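Local atomic coordinates of RTX-adhesin (Marinomonas primoryensis, PDB entry 5IRB), a protein that helps anchor an Antarctic bacterium to diatoms and ice as a giant calcium-binding adhesin, this piece being a segment of three beta-sandwich domains in a row. Residues P14-D18 and S19-A23; L48-G52 and V53-T57; G138-G141 and L142-A146; V171-G175 and S176-Q180; L256-G260 and E261-T265. One frame throughout, in Å; residues are numbered along the deposited sequence.

From the N terminus, the five contacts follow one another in series, each a local turn that closes before the next opens; none nests in or crosses another. Contact 1 folds the loop after strand 8-12 round a calcium ion and leads into strand 20-21. Contact 2 is the hairpin of strands 43-50 and 53-58, at the other edge of the same sheet, its centre about 17 Å from that of contact 1. Contact 3 ends strand 133-142, and contact 4 joins strand 168-174, its neighbour in one sheet, to helix 175-180. Contact 5, about 96 Å from contact 2 between centres, repeats that hairpin with strands 253-258 and 261-266.

Contact 1 of 5, residues P14-D18 and S19-A23; sequences PVTGD and SVINA. With CA (calcium ion), chain C.
With chi1 at 65° in T16 and 68° in D18, OG1 of the one and the carboxylate of the other are each held between their own backbone N and carbonyl carbon, and both reach V20 at a shared calcium ion. T16 OG1 lies 2.6 Å from the calcium and D18 OD1 2.5 Å from it, while the carbonyl oxygen V20 O comes from the following strand at 2.4 Å. Both carboxylate oxygens of E25 and a water held by T16 O add to the shell; further waters lie at longer, less certain distances. The close approach of these oxygens to one another is therefore a matter of shared coordination. D18 OD1 has a second task: V20 N donates to it at 3.1 Å, arriving from well above the carboxylate plane, so the same residue that offers its carbonyl to the metal also helps to fix the carboxylate.

The chain is bent into this loop by a type II beta turn from P14 to G17, and the site lies where the loop meets strand 20-21, at the edge of the first domain's sheet. V15 O accepts a weak bond from S19 N, and one water bridges V15 N and S19 OG. Beside the calcium loop, I21 CD1 rests on V15 CG1 at 3.6 Å and on the methyl T16 CG2 at 3.8 Å, the threonine and isoleucine side chains crossing at about a right angle. V15 and I21 also pack on F104 of strand 95-106, while the side chain of N22 caps the helix 23-26 by accepting from E25 N.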
loop_
_atom_site.group_PDB
_atom_site.type_symbol
_atom_site.label_atom_id
_atom_site.label_comp_id
_atom_site.label_asym_id
_atom_site.label_seq_id
_atom_site.Cartn_x
_atom_site.Cartn_y
_atom_site.Cartn_z
ATOM N N PRO A 14 -39.451 10.524 -4.102
ATOM C CA PRO A 14 -38.209 9.834 -3.734
ATOM C C PRO A 14 -37.416 10.624 -2.702
ATOM O O PRO A 14 -37.266 11.835 -2.844
ATOM C CB PRO A 14 -37.456 9.745 -5.060
ATOM C CG PRO A 14 -38.556 9.655 -6.079
ATOM C CD PRO A 14 -39.648 10.559 -5.565
ATOM N N VAL A 15 -36.939 9.940 -1.669
ATOM C CA VAL A 15 -36.232 10.590 -0.581
ATOM C C VAL A 15 -34.919 11.253 -1.019
ATOM O O VAL A 15 -34.024 10.583 -1.548
ATOM C CB VAL A 15 -35.974 9.597 0.555
ATOM C CG1 VAL A 15 -35.103 10.233 1.617
ATOM C CG2 VAL A 15 -37.313 9.125 1.140
ATOM N N THR A 16 -34.833 12.566 -0.786
ATOM C CA THR A 16 -33.784 13.449 -1.317
ATOM C C THR A 16 -33.586 13.346 -2.828
ATOM O O THR A 16 -32.475 13.545 -3.328
ATOM C CB THR A 16 -32.409 13.176 -0.661
ATOM O OG1 THR A 16 -31.958 11.862 -1.013
ATOM C CG2 THR A 16 -32.500 13.296 0.839
ATOM N N GLY A 17 -34.651 13.034 -3.558
ATOM C CA GLY A 17 -34.550 12.910 -5.002
ATOM C C GLY A 17 -33.935 11.624 -5.539
ATOM O O GLY A 17 -34.458 11.060 -6.505
ATOM N N ASP A 18 -32.815 11.180 -4.969
ATOM C CA ASP A 18 -32.182 9.944 -5.431
ATOM C C ASP A 18 -32.523 8.685 -4.620
ATOM O O ASP A 18 -31.961 7.616 -4.889
ATOM C CB ASP A 18 -30.655 10.115 -5.488
ATOM C CG ASP A 18 -30.015 10.275 -4.115
ATOM O OD1 ASP A 18 -30.741 10.539 -3.141
ATOM O OD2 ASP A 18 -28.768 10.142 -4.009
ATOM N N SER A 19 -33.422 8.807 -3.640
ATOM C CA SER A 19 -33.836 7.668 -2.807
ATOM C C SER A 19 -32.703 7.119 -1.912
ATOM O O SER A 19 -32.850 6.040 -1.325
ATOM C CB SER A 19 -34.385 6.529 -3.670
ATOM O OG SER A 19 -35.607 6.884 -4.281
ATOM N N VAL A 20 -31.603 7.870 -1.790
ATOM C CA VAL A 20 -30.436 7.435 -1.014
ATOM C C VAL A 20 -30.069 8.449 0.059
ATOM O O VAL A 20 -29.883 9.634 -0.213
ATOM C CB VAL A 20 -29.195 7.196 -1.921
ATOM C CG1 VAL A 20 -27.949 6.872 -1.080
ATOM C CG2 VAL A 20 -29.474 6.095 -2.948
ATOM N N ILE A 21 -29.934 7.956 1.284
ATOM C CA ILE A 21 -29.465 8.762 2.392
ATOM C C ILE A 21 -27.981 8.479 2.686
ATOM O O ILE A 21 -27.618 7.350 3.037
ATOM C CB ILE A 21 -30.272 8.498 3.661
ATOM C CG1 ILE A 21 -31.743 8.907 3.458
ATOM C CG2 ILE A 21 -29.672 9.261 4.832
ATOM C CD1 ILE A 21 -31.918 10.401 3.274
ATOM N N ASN A 22 -27.136 9.485 2.495
ATOM C CA ASN A 22 -25.704 9.332 2.729
ATOM C C ASN A 22 -25.343 9.921 4.087
ATOM O O ASN A 22 -26.231 10.381 4.816
ATOM C CB ASN A 22 -24.869 9.967 1.591
ATOM C CG ASN A 22 -24.945 11.498 1.547
ATOM O OD1 ASN A 22 -25.401 12.150 2.477
ATOM N ND2 ASN A 22 -24.476 12.070 0.449
ATOM N N ALA A 23 -24.048 9.899 4.419
ATOM C CA ALA A 23 -23.549 10.360 5.712
ATOM C C ALA A 23 -23.908 11.807 5.980
ATOM O O ALA A 23 -24.277 12.170 7.095
ATOM C CB ALA A 23 -21.988 10.188 5.790
HETATM CA CA CA C . -29.406 11.662 -1.376
HETATM O O HOH W 1 -37.390 6.944 -1.919
HETATM O O HOH W 2 -29.781 13.455 -3.062
HETATM O O HOH W 3 -26.898 10.572 -1.920
HETATM O O HOH W 4 -26.949 12.706 -2.432
#

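Contact 2 of 5, residues L48-G52 and V53-T57; sequences LVING and VTYST
L48 N donates to Y55 O at 2.7 Å in an almost straight bond, and Y55 N returns the bond to L48 O. These two are the outer pair of a beta hairpin, closed by a type I' turn from I50 to V53, that forms an edge of the first domain's sheet. Nearer the turn, I50 and V53 make a second hydrogen-bonded pair; here V53 N approaches I50 O from above the carbonyl plane, 59° out of it, because the chain is already turning. Between the two pairs lies the non-hydrogen-bonded pair V49 and T54, where V49 CA lies 3.3 Å from V53 O and T54 CA 3.3 Å from L48 O, each as a CA-H...O contact.

The side chains of L48, I50, V53 and Y55 share one face. CD1 of I50 meets the tyrosine ring obliquely at CD1 of Y55, 4.2 Å away, with the two side chains at about a right angle. The phenol reaches past the hairpin: Y55 OH bonds to D73 and to A70 N, and N51 ND2 bonds to the other carboxylate oxygen of D73, so this aspartate of helix 71-76 grips both the strand and the turn. On the opposite face, V49 CG2 touches T54 OG1 at 4.0 Å, and a water spans T54 OG1 and the carbonyl oxygen of G52, 2.6 Å from the hydroxyl.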
loop_
_atom_site.group_PDB
_atom_site.type_symbol
_atom_site.label_atom_id
_atom_site.label_comp_id
_atom_site.label_asym_id
_atom_site.label_seq_id
_atom_site.Cartn_x
_atom_site.Cartn_y
_atom_site.Cartn_z
ATOM N N LEU A 48 -46.269 11.721 8.956
ATOM C CA LEU A 48 -45.197 10.795 8.589
ATOM C C LEU A 48 -44.656 10.155 9.845
ATOM O O LEU A 48 -44.514 10.827 10.860
ATOM C CB LEU A 48 -44.038 11.514 7.905
ATOM C CG LEU A 48 -44.125 12.320 6.616
ATOM C CD1 LEU A 48 -42.714 12.621 6.138
ATOM C CD2 LEU A 48 -44.879 11.563 5.558
ATOM N N VAL A 49 -44.317 8.872 9.783
ATOM C CA VAL A 49 -43.637 8.243 10.915
ATOM C C VAL A 49 -42.319 7.660 10.449
ATOM O O VAL A 49 -42.271 6.935 9.463
ATOM C CB VAL A 49 -44.491 7.150 11.598
ATOM C CG1 VAL A 49 -43.705 6.504 12.751
ATOM C CG2 VAL A 49 -45.812 7.741 12.099
ATOM N N ILE A 50 -41.253 7.971 11.178
ATOM C CA ILE A 50 -39.914 7.532 10.818
ATOM C C ILE A 50 -39.150 7.287 12.092
ATOM O O ILE A 50 -39.042 8.173 12.949
ATOM C CB ILE A 50 -39.143 8.584 9.972
ATOM C CG1 ILE A 50 -39.940 9.013 8.734
ATOM C CG2 ILE A 50 -37.782 8.057 9.574
ATOM C CD1 ILE A 50 -39.630 10.421 8.290
ATOM N N ASN A 51 -38.638 6.067 12.217
ATOM C CA ASN A 51 -37.867 5.655 13.394
ATOM C C ASN A 51 -38.691 5.882 14.670
ATOM O O ASN A 51 -38.172 6.330 15.690
ATOM C CB ASN A 51 -36.527 6.414 13.423
ATOM C CG ASN A 51 -35.575 5.931 14.536
ATOM O OD1 ASN A 51 -35.500 4.744 14.823
ATOM N ND2 ASN A 51 -34.846 6.859 15.141
ATOM N N GLY A 52 -39.995 5.586 14.591
ATOM C CA GLY A 52 -40.943 5.880 15.659
ATOM C C GLY A 52 -41.263 7.343 15.938
ATOM O O GLY A 52 -41.984 7.676 16.890
ATOM N N VAL A 53 -40.771 8.235 15.089
ATOM C CA VAL A 53 -40.947 9.660 15.342
ATOM C C VAL A 53 -41.953 10.193 14.330
ATOM O O VAL A 53 -41.844 9.920 13.132
ATOM C CB VAL A 53 -39.626 10.447 15.223
ATOM C CG1 VAL A 53 -39.868 11.921 15.475
ATOM C CG2 VAL A 53 -38.573 9.901 16.202
ATOM N N THR A 54 -42.928 10.956 14.822
ATOM C CA THR A 54 -43.967 11.547 13.982
ATOM C C THR A 54 -43.589 12.937 13.500
ATOM O O THR A 54 -43.126 13.764 14.284
ATOM C CB THR A 54 -45.305 11.626 14.735
ATOM O OG1 THR A 54 -45.697 10.307 15.135
ATOM C CG2 THR A 54 -46.408 12.236 13.850
ATOM N N TYR A 55 -43.718 13.157 12.197
ATOM C CA TYR A 55 -43.615 14.495 11.628
ATOM C C TYR A 55 -44.939 14.831 10.959
ATOM O O TYR A 55 -45.596 13.940 10.404
ATOM C CB TYR A 55 -42.470 14.585 10.615
ATOM C CG TYR A 55 -41.106 14.297 11.220
ATOM C CD1 TYR A 55 -40.665 12.998 11.386
ATOM C CD2 TYR A 55 -40.281 15.325 11.640
ATOM C CE1 TYR A 55 -39.413 12.726 11.945
ATOM C CE2 TYR A 55 -39.047 15.071 12.216
ATOM C CZ TYR A 55 -38.615 13.772 12.359
ATOM O OH TYR A 55 -37.376 13.527 12.920
ATOM N N SER A 56 -45.255 16.123 10.909
ATOM C CA SER A 56 -46.527 16.607 10.379
ATOM C C SER A 56 -46.374 17.875 9.574
ATOM O O SER A 56 -45.514 18.696 9.840
ATOM C CB SER A 56 -47.512 16.886 11.520
ATOM O OG SER A 56 -48.099 15.679 11.974
ATOM N N THR A 57 -47.244 18.045 8.597
ATOM C CA THR A 57 -47.266 19.291 7.850
ATOM C C THR A 57 -48.618 19.520 7.187
ATOM O O THR A 57 -49.454 18.622 7.173
ATOM C CB THR A 57 -46.170 19.319 6.776
ATOM O OG1 THR A 57 -46.027 20.659 6.300
ATOM C CG2 THR A 57 -46.532 18.416 5.612
HETATM O O HOH W 5 -44.653 8.985 17.119
#

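Contact 3 of 5, residues G138-G141 and L142-A146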
loop_
_atom_site.group_PDB
_atom_site.type_symbol
_atom_site.label_atom_id
_atom_site.label_comp_id
_atom_site.label_asym_id
_atom_site.label_seq_id
_atom_site.Cartn_x
_atom_site.Cartn_y
_atom_site.Cartn_z
ATOM N N GLY A 138 1.342 -1.803 -5.355
ATOM C CA GLY A 138 0.359 -2.477 -4.534
ATOM C C GLY A 138 -0.945 -2.554 -5.280
ATOM O O GLY A 138 -0.979 -2.369 -6.495
ATOM N N ARG A 139 -2.020 -2.854 -4.552
ATOM C CA ARG A 139 -3.343 -2.890 -5.150
ATOM C C ARG A 139 -4.306 -2.273 -4.141
ATOM O O ARG A 139 -3.966 -2.143 -2.977
ATOM C CB ARG A 139 -3.722 -4.329 -5.516
ATOM C CG ARG A 139 -4.878 -4.451 -6.522
ATOM C CD ARG A 139 -5.424 -5.871 -6.525
ATOM N NE ARG A 139 -6.574 -6.060 -7.414
ATOM C CZ ARG A 139 -7.826 -5.674 -7.139
ATOM N NH1 ARG A 139 -8.089 -5.036 -6.000
ATOM N NH2 ARG A 139 -8.822 -5.909 -8.008
ATOM N N VAL A 140 -5.498 -1.882 -4.577
ATOM C CA VAL A 140 -6.529 -1.437 -3.631
ATOM C C VAL A 140 -7.712 -2.402 -3.728
ATOM O O VAL A 140 -7.827 -3.161 -4.698
ATOM C CB VAL A 140 -6.971 0.020 -3.884
ATOM C CG1 VAL A 140 -5.805 0.985 -3.662
ATOM C CG2 VAL A 140 -7.507 0.186 -5.281
ATOM N N GLY A 141 -8.547 -2.464 -2.694
ATOM C CA GLY A 141 -9.656 -3.401 -2.737
ATOM C C GLY A 141 -10.963 -2.854 -2.193
ATOM O O GLY A 141 -11.049 -1.682 -1.821
ATOM N N LEU A 142 -11.939 -3.749 -2.068
ATOM C CA LEU A 142 -13.305 -3.433 -1.662
ATOM C C LEU A 142 -13.858 -2.282 -2.508
ATOM O O LEU A 142 -13.906 -2.406 -3.730
ATOM C CB LEU A 142 -13.364 -3.111 -0.169
ATOM C CG LEU A 142 -12.975 -4.315 0.710
ATOM C CD1 LEU A 142 -13.293 -4.059 2.173
ATOM C CD2 LEU A 142 -13.609 -5.648 0.238
ATOM N N ASP A 143 -14.294 -1.197 -1.868
ATOM C CA ASP A 143 -14.930 -0.081 -2.577
ATOM C C ASP A 143 -13.980 0.959 -3.162
ATOM O O ASP A 143 -14.434 1.902 -3.789
ATOM C CB ASP A 143 -15.952 0.616 -1.666
ATOM C CG ASP A 143 -17.152 -0.271 -1.333
ATOM O OD1 ASP A 143 -17.593 -1.063 -2.211
ATOM O OD2 ASP A 143 -17.593 -0.239 -0.154
ATOM N N ALA A 144 -12.671 0.800 -2.948
ATOM C CA ALA A 144 -11.667 1.641 -3.606
ATOM C C ALA A 144 -11.759 1.481 -5.127
ATOM O O ALA A 144 -12.180 0.437 -5.613
ATOM C CB ALA A 144 -10.249 1.278 -3.101
ATOM N N SER A 145 -11.413 2.517 -5.886
ATOM C CA SER A 145 -11.707 2.507 -7.316
ATOM C C SER A 145 -10.564 3.043 -8.139
ATOM O O SER A 145 -9.823 3.887 -7.669
ATOM C CB SER A 145 -12.946 3.362 -7.610
ATOM O OG SER A 145 -13.935 3.152 -6.620
ATOM N N ALA A 146 -10.456 2.563 -9.375
ATOM C CA ALA A 146 -9.670 3.200 -10.410
ATOM C C ALA A 146 -9.848 4.694 -10.312
ATOM O O ALA A 146 -10.978 5.185 -10.203
ATOM C CB ALA A 146 -10.094 2.702 -11.788
#
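V140 and A144 point their side chains at each other across a tight turn, so that the beta carbons meet directly: V140 CB lies 3.6 Å from A144 CB. The valine adds a second touch with CG2, 3.7 Å from A144 CB. With CG1 anti to the carbonyl carbon (chi1 -63°), CG2 falls between the backbone N and the carbonyl carbon, on the side of the alanine. Between the two residues the chain reverses in a type II' beta turn from G141 to A144. A144 N closes it by donating to G141 O at 3.2 Å, approaching from above the carbonyl plane, and the alanine methyl rests against the same oxygen at 3.3 Å. L142 and D143 form the two corners of the turn. The positive phi of L142 (51°), as the first corner of a type II' turn requires, brings its CB to 3.2 Å from G141 O, whereas the CB of D143 is directed away from the strand.

The turn ends strand 133-142 and is held on both flanks. On one, V140 packs on I114, A144 on A112 and L142 on T113, all of strand 112-116, while D143 OD2 accepts from R111 N just before that strand; on the other, V140 meets W169 of strand 168-174.

Contact 4 of 5, residues V171-G175 and S176-Q180; sequences VGVSG and SDLAQ
The polar contacts of S174 with D177 centre on the serine hydroxyl. D177 N donates to S174 OG at 3.3 Å, a weak N-capping bond, and the carboxylate oxygen D177 OD2 lies 2.9 Å from the same hydroxyl. A chi1 of 80° in S174 turns OG back over its own backbone, where it can face the first turn of the helix. D177 has its strongest partner outside this turn, Y159 OH at OD2; N155 ND2 bonds OD1. Since Y159 OH also takes the bond from S174 N, this tyrosine of strand 157-162 binds both the backbone N of S174 and the carboxylate of D177.

Backbone bonds then carry the chain from strand into helix. L178 N donates to S174 O at 3.2 Å, in the carbonyl plane, and A179 N to G175 O at 2.7 Å; the methyl of A179 rests 3.3 Å from the same oxygen, G175 O. S174 is the N-cap of helix 175-180, the short helix that follows strand 168-174 in the middle domain; the axes of segments 171-174 and 176-180 stand at 69° to each other. Further along, Q180 NE2 reaches back to S176 O from above the carbonyl plane, although the glutamine is poorly ordered.

Apolar contact is made by V173 and L178. V173 CG1 sits against both CG and CD1 of L178, 3.6 Å from each, with the two side chains at about a right angle. I154 of strand 149-154 packs on both residues, V136 adds to the valine and I134 to the leucine.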
loop_
_atom_site.group_PDB
_atom_site.type_symbol
_atom_site.label_atom_id
_atom_site.label_comp_id
_atom_site.label_asym_id
_atom_site.label_seq_id
_atom_site.Cartn_x
_atom_site.Cartn_y
_atom_site.Cartn_z
ATOM N N VAL A 171 4.448 3.641 -7.987
ATOM C CA VAL A 171 5.091 4.941 -8.064
ATOM C C VAL A 171 6.593 4.783 -7.772
ATOM O O VAL A 171 6.998 3.973 -6.921
ATOM C CB VAL A 171 4.428 5.941 -7.088
ATOM C CG1 VAL A 171 4.592 5.505 -5.655
ATOM C CG2 VAL A 171 4.971 7.340 -7.292
ATOM N N GLY A 172 7.404 5.519 -8.519
ATOM C CA GLY A 172 8.848 5.502 -8.350
ATOM C C GLY A 172 9.252 6.308 -7.132
ATOM O O GLY A 172 8.855 7.456 -6.975
ATOM N N VAL A 173 10.021 5.698 -6.247
ATOM C CA VAL A 173 10.448 6.358 -5.016
ATOM C C VAL A 173 11.984 6.356 -4.999
ATOM O O VAL A 173 12.601 5.427 -5.492
ATOM C CB VAL A 173 9.875 5.632 -3.782
ATOM C CG1 VAL A 173 10.566 6.061 -2.481
ATOM C CG2 VAL A 173 8.333 5.827 -3.718
ATOM N N SER A 174 12.596 7.390 -4.446
ATOM C CA SER A 174 14.048 7.424 -4.382
ATOM C C SER A 174 14.581 6.450 -3.323
ATOM O O SER A 174 14.132 6.439 -2.175
ATOM C CB SER A 174 14.535 8.838 -4.106
ATOM O OG SER A 174 14.430 9.123 -2.728
ATOM N N GLY A 175 15.519 5.605 -3.744
ATOM C CA GLY A 175 16.240 4.709 -2.848
ATOM C C GLY A 175 16.738 5.327 -1.555
ATOM O O GLY A 175 16.708 4.690 -0.506
ATOM N N SER A 176 17.195 6.568 -1.612
ATOM C CA SER A 176 17.743 7.180 -0.410
ATOM C C SER A 176 16.664 7.497 0.622
ATOM O O SER A 176 16.932 7.419 1.822
ATOM C CB SER A 176 18.533 8.445 -0.762
ATOM O OG SER A 176 17.859 9.225 -1.733
ATOM N N ASP A 177 15.446 7.834 0.180
ATOM C CA ASP A 177 14.353 7.962 1.142
ATOM C C ASP A 177 14.044 6.615 1.768
ATOM O O ASP A 177 13.899 6.503 2.979
ATOM C CB ASP A 177 13.082 8.563 0.501
ATOM C CG ASP A 177 13.269 10.015 0.114
ATOM O OD1 ASP A 177 14.050 10.713 0.807
ATOM O OD2 ASP A 177 12.643 10.456 -0.872
ATOM N N LEU A 178 13.964 5.586 0.941
ATOM C CA LEU A 178 13.674 4.252 1.443
ATOM C C LEU A 178 14.798 3.742 2.340
ATOM O O LEU A 178 14.543 3.005 3.286
ATOM C CB LEU A 178 13.423 3.282 0.281
ATOM C CG LEU A 178 12.085 3.520 -0.451
ATOM C CD1 LEU A 178 12.017 2.816 -1.804
ATOM C CD2 LEU A 178 10.917 3.074 0.427
ATOM N N ALA A 179 16.040 4.124 2.040
ATOM C CA ALA A 179 17.173 3.770 2.904
ATOM C C ALA A 179 17.044 4.378 4.303
ATOM O O ALA A 179 17.598 3.843 5.271
ATOM C CB ALA A 179 18.499 4.196 2.267
ATOM N N GLN A 180 16.328 5.498 4.402
ATOM C CA GLN A 180 16.241 6.230 5.659
ATOM C C GLN A 180 14.919 6.091 6.391
ATOM O O GLN A 180 14.786 6.576 7.505
ATOM C CB GLN A 180 16.538 7.697 5.406
ATOM C CG GLN A 180 18.000 7.945 5.157
ATOM C CD GLN A 180 18.270 9.298 4.546
ATOM O OE1 GLN A 180 18.292 10.314 5.243
ATOM N NE2 GLN A 180 18.483 9.321 3.233
#

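Contact 5 of 5, residues L256-G260 and E261-T265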
loop_
_atom_site.group_PDB
_atom_site.type_symbol
_atom_site.label_atom_id
_atom_site.label_comp_id
_atom_site.label_asym_id
_atom_site.label_seq_id
_atom_site.Cartn_x
_atom_site.Cartn_y
_atom_site.Cartn_z
ATOM N N LEU A 256 44.623 -13.376 -6.885
ATOM C CA LEU A 256 46.011 -12.979 -6.642
ATOM C C LEU A 256 46.620 -12.368 -7.894
ATOM O O LEU A 256 46.536 -12.970 -8.961
ATOM C CB LEU A 256 46.864 -14.194 -6.244
ATOM C CG LEU A 256 46.796 -14.838 -4.865
ATOM C CD1 LEU A 256 45.457 -15.454 -4.622
ATOM C CD2 LEU A 256 47.881 -15.912 -4.768
ATOM N N GLU A 257 47.206 -11.178 -7.780
ATOM C CA GLU A 257 47.964 -10.598 -8.890
ATOM C C GLU A 257 49.459 -10.620 -8.551
ATOM O O GLU A 257 49.924 -9.970 -7.609
ATOM C CB GLU A 257 47.451 -9.205 -9.245
ATOM C CG GLU A 257 46.023 -9.288 -9.824
ATOM C CD GLU A 257 45.164 -8.054 -9.578
ATOM O OE1 GLU A 257 45.607 -7.132 -8.854
ATOM O OE2 GLU A 257 44.023 -8.016 -10.109
ATOM N N ILE A 258 50.181 -11.441 -9.306
ATOM C CA ILE A 258 51.599 -11.682 -9.102
ATOM C C ILE A 258 52.362 -11.461 -10.387
ATOM O O ILE A 258 52.060 -12.088 -11.402
ATOM C CB ILE A 258 51.857 -13.119 -8.622
ATOM C CG1 ILE A 258 50.955 -13.451 -7.431
ATOM C CG2 ILE A 258 53.354 -13.314 -8.283
ATOM C CD1 ILE A 258 51.048 -14.878 -6.960
ATOM N N ASN A 259 53.329 -10.553 -10.341
ATOM C CA ASN A 259 54.135 -10.226 -11.502
ATOM C C ASN A 259 53.296 -9.873 -12.738
ATOM O O ASN A 259 53.629 -10.251 -13.868
ATOM C CB ASN A 259 55.084 -11.389 -11.808
ATOM C CG ASN A 259 56.181 -10.998 -12.768
ATOM O OD1 ASN A 259 56.575 -9.835 -12.826
ATOM N ND2 ASN A 259 56.674 -11.963 -13.533
ATOM N N GLY A 260 52.229 -9.107 -12.528
ATOM C CA GLY A 260 51.361 -8.743 -13.631
ATOM C C GLY A 260 50.406 -9.842 -14.076
ATOM O O GLY A 260 49.613 -9.631 -14.991
ATOM N N GLU A 261 50.479 -11.018 -13.458
ATOM C CA GLU A 261 49.609 -12.120 -13.869
ATOM C C GLU A 261 48.482 -12.300 -12.863
ATOM O O GLU A 261 48.680 -12.165 -11.654
ATOM C CB GLU A 261 50.395 -13.434 -14.007
ATOM C CG GLU A 261 51.385 -13.474 -15.162
ATOM C CD GLU A 261 50.720 -13.394 -16.533
ATOM O OE1 GLU A 261 49.498 -13.665 -16.624
ATOM O OE2 GLU A 261 51.431 -13.057 -17.514
ATOM N N THR A 262 47.294 -12.613 -13.364
ATOM C CA THR A 262 46.159 -12.833 -12.484
ATOM C C THR A 262 45.917 -14.325 -12.259
ATOM O O THR A 262 45.825 -15.094 -13.215
ATOM C CB THR A 262 44.910 -12.183 -13.047
ATOM O OG1 THR A 262 45.161 -10.786 -13.229
ATOM C CG2 THR A 262 43.742 -12.391 -12.100
ATOM N N TYR A 263 45.827 -14.727 -10.996
ATOM C CA TYR A 263 45.551 -16.115 -10.634
ATOM C C TYR A 263 44.265 -16.146 -9.807
ATOM O O TYR A 263 44.068 -15.274 -8.963
ATOM C CB TYR A 263 46.728 -16.705 -9.828
ATOM C CG TYR A 263 48.015 -16.910 -10.617
ATOM C CD1 TYR A 263 48.966 -15.894 -10.722
ATOM C CD2 TYR A 263 48.285 -18.122 -11.245
ATOM C CE1 TYR A 263 50.143 -16.078 -11.442
ATOM C CE2 TYR A 263 49.452 -18.315 -11.964
ATOM C CZ TYR A 263 50.379 -17.295 -12.055
ATOM O OH TYR A 263 51.531 -17.503 -12.769
ATOM N N THR A 264 43.407 -17.145 -10.015
ATOM C CA THR A 264 42.179 -17.242 -9.222
ATOM C C THR A 264 41.900 -18.659 -8.740
ATOM O O THR A 264 42.319 -19.639 -9.354
ATOM C CB THR A 264 40.915 -16.781 -10.011
ATOM O OG1 THR A 264 40.768 -17.589 -11.186
ATOM C CG2 THR A 264 40.971 -15.281 -10.387
ATOM N N THR A 265 41.169 -18.747 -7.639
ATOM C CA THR A 265 40.703 -20.003 -7.088
ATOM C C THR A 265 39.484 -19.629 -6.237
ATOM O O THR A 265 39.027 -18.479 -6.266
ATOM C CB THR A 265 41.805 -20.753 -6.254
ATOM O OG1 THR A 265 41.344 -22.063 -5.902
ATOM C CG2 THR A 265 42.152 -20.001 -4.967
#
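L256 and Y263 exchange two backbone hydrogen bonds, L256 N to Y263 O at 2.9 Å and Y263 N to L256 O at 2.8 Å, both nearly straight. One pair nearer the turn, I258 N donates to E261 O in the carbonyl plane. E261 N closes the ladder on I258 O at 2.8 Å, but from above the carbonyl plane, as the chain has entered the type I' turn from I258 to E261. N259 and G260 occupy its corners with positive phi. Together these bonds make the beta hairpin of strands 253-258 and 261-266, at the edge of the last domain's sheet.

Beyond the ladder, D281 of helix 279-284 accepts from N259 ND2 with one carboxylate oxygen and bonds Y263 OH with the other, and D285 takes the bond from N259 N. D285 also belongs to a calcium site with A287, so N259, through D285, is second shell to the calcium.

On the face with L256 and Y263, I258 CD1 comes obliquely to the tyrosine ring, 4.4 Å from Y263 CD1, while the carbonyl oxygen L256 O lies at the ring's edge. F288 of strand 287-295 packs on L256 and I258. On the other face E257 and T262 lie side by side, E257 CG 3.8 Å from T262 OG1, the glutamate extended beyond CG. E257 and T262 share this exposed face, whereas E261 lies on the face of I258 and Y263, at its turn end, against D281. Gripped at both oxygens, D281 fixes turn and strand together, and its proximity to E261 may make that glutamate slightly easier to protonate.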